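Local coordinates for protein fatty acid synthase 1, isoform A (Drosophila melanogaster, PDB 6FN6) that probably builds long-chain saturated fatty acids from acetyl-CoA and malonyl-CoA using NADPH, the present chain being its dehydratase, enoylreductase and ketoreductase modifying region, at residues Ile725-Leu729 with Phe752-Gln756. Numbering follows the deposited sequence.
Sequences ISVAL and FPKLQ
This is an apolar helix-to-loop contact at the surface of the Rossmann-type, probably NADPH-binding, half of the enoylreductase domain, where one face of helix 719-731 meets the loop that follows helix 742-751 and leads to strand 760-762. Residues 725-729 form one helical turn, closed by Leu729 N donating to Ile725 O at 2.9 Å. Residues 752-756 are mostly extended: Phe752 (phi/psi -114/156) departs from helical geometry, and Lys754 (62/52) adopts the left-handed helical (alpha-L) conformation and turns the chain. The register sets Ser726 CA 7.5 Å from Phe752 CA and Leu729 CA 7.5 Å from Pro753 CA. No hydrogen bond crosses; 279 Å² are buried in total. Phe752, chi1 m, lays its ring over the helix, and Ile725 CG2 sits 3.7 Å from the ring centroid, 3° off the normal, a CH-pi contact over the face. Backbone Ser726 N lies 3.8 Å from Phe752 CE1, whereas Ser726 OG hydrogen-bonds Ala862 O. One helical turn on, Leu729 (m, t) packs its CD1 4.0 Å from Phe752 CD1, 3.7 Å from Pro753 O, 4.1 Å from Pro753 CD and 4.4 Å from Leu755 CD1. Leu755 (t, p) also brings CD1 to 4.5 Å from Ile725 CG2. Val735 of strand 734-739 touches Leu729 and Leu755, and Leu748 of helix 742-751 touches Ile725 and Leu755. A loop leaving one helix, packing on the preceding one and leading to the edge strand fits successive right-handed beta-alpha-beta crossovers of a medium-chain dehydrogenase/reductase Rossmann fold.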
loop_
_atom_site.group_PDB
_atom_site.type_symbol
_atom_site.label_atom_id
_atom_site.label_comp_id
_atom_site.label_asym_id
_atom_site.label_seq_id
_atom_site.Cartn_x
_atom_site.Cartn_y
_atom_site.Cartn_z
ATOM N N ILE A 725 27.035 0.928 2.475
ATOM C CA ILE A 725 27.740 -0.307 2.812
ATOM C C ILE A 725 28.894 -0.012 3.765
ATOM O O ILE A 725 29.116 -0.738 4.730
ATOM C CB ILE A 725 28.241 -1.024 1.541
ATOM C CG1 ILE A 725 27.060 -1.441 0.662
ATOM C CG2 ILE A 725 29.081 -2.248 1.906
ATOM C CD1 ILE A 725 27.453 -1.867 -0.744
ATOM N N SER A 726 29.632 1.055 3.483
ATOM C CA SER A 726 30.787 1.427 4.291
ATOM C C SER A 726 30.384 1.732 5.731
ATOM O O SER A 726 30.976 1.211 6.672
ATOM C CB SER A 726 31.498 2.637 3.677
ATOM O OG SER A 726 32.654 2.986 4.418
ATOM N N VAL A 727 29.377 2.581 5.898
ATOM C CA VAL A 727 28.932 2.975 7.230
ATOM C C VAL A 727 28.328 1.778 7.954
ATOM O O VAL A 727 28.634 1.532 9.121
ATOM C CB VAL A 727 27.925 4.144 7.162
ATOM C CG1 VAL A 727 27.454 4.534 8.557
ATOM C CG2 VAL A 727 28.551 5.343 6.473
ATOM N N ALA A 728 27.469 1.035 7.263
ATOM C CA ALA A 728 26.812 -0.125 7.855
ATOM C C ALA A 728 27.839 -1.129 8.376
ATOM O O ALA A 728 27.802 -1.518 9.546
ATOM C CB ALA A 728 25.894 -0.789 6.842
ATOM N N LEU A 729 28.754 -1.545 7.506
ATOM C CA LEU A 729 29.794 -2.490 7.891
ATOM C C LEU A 729 30.621 -1.931 9.046
ATOM O O LEU A 729 31.114 -2.682 9.888
ATOM C CB LEU A 729 30.700 -2.819 6.703
ATOM C CG LEU A 729 30.092 -3.671 5.583
ATOM C CD1 LEU A 729 31.098 -3.860 4.459
ATOM C CD2 LEU A 729 29.607 -5.024 6.099
ATOM N N PHE A 752 35.490 -4.045 -0.160
ATOM C CA PHE A 752 34.981 -3.993 1.216
ATOM C C PHE A 752 35.420 -5.124 2.169
ATOM O O PHE A 752 35.783 -6.215 1.723
ATOM C CB PHE A 752 33.454 -3.965 1.175
ATOM C CG PHE A 752 32.887 -2.635 0.792
ATOM C CD1 PHE A 752 32.929 -1.573 1.677
ATOM C CD2 PHE A 752 32.325 -2.439 -0.459
ATOM C CE1 PHE A 752 32.406 -0.345 1.330
ATOM C CE2 PHE A 752 31.804 -1.213 -0.811
ATOM C CZ PHE A 752 31.846 -0.163 0.083
ATOM N N PRO A 753 35.386 -4.844 3.494
ATOM C CA PRO A 753 35.713 -5.744 4.610
ATOM C C PRO A 753 34.614 -6.757 4.962
ATOM O O PRO A 753 33.601 -6.375 5.549
ATOM C CB PRO A 753 35.944 -4.782 5.781
ATOM C CG PRO A 753 35.162 -3.594 5.460
ATOM C CD PRO A 753 35.174 -3.465 3.977
ATOM N N LYS A 754 34.824 -8.025 4.624
ATOM C CA LYS A 754 33.874 -9.087 4.951
ATOM C C LYS A 754 32.519 -8.872 4.282
ATOM O O LYS A 754 31.484 -8.875 4.949
ATOM C CB LYS A 754 33.658 -9.170 6.469
ATOM C CG LYS A 754 32.897 -10.415 6.929
ATOM C CD LYS A 754 33.077 -10.698 8.419
ATOM C CE LYS A 754 32.415 -9.615 9.271
ATOM N NZ LYS A 754 32.473 -9.906 10.733
ATOM N N LEU A 755 32.523 -8.666 2.970
ATOM C CA LEU A 755 31.299 -8.779 2.184
ATOM C C LEU A 755 31.174 -10.177 1.582
ATOM O O LEU A 755 32.022 -10.595 0.795
ATOM C CB LEU A 755 31.263 -7.714 1.092
ATOM C CG LEU A 755 29.879 -7.243 0.636
ATOM C CD1 LEU A 755 29.043 -6.713 1.802
ATOM C CD2 LEU A 755 30.010 -6.179 -0.445
ATOM N N GLN A 756 30.127 -10.903 1.959
ATOM C CA GLN A 756 29.964 -12.283 1.515
ATOM C C GLN A 756 29.339 -12.366 0.122
ATOM O O GLN A 756 28.336 -11.707 -0.148
ATOM C CB GLN A 756 29.103 -13.059 2.515
ATOM C CG GLN A 756 29.629 -13.043 3.942
ATOM C CD GLN A 756 30.922 -13.818 4.093
ATOM O OE1 GLN A 756 31.128 -14.838 3.434
ATOM N NE2 GLN A 756 31.805 -13.335 4.961
#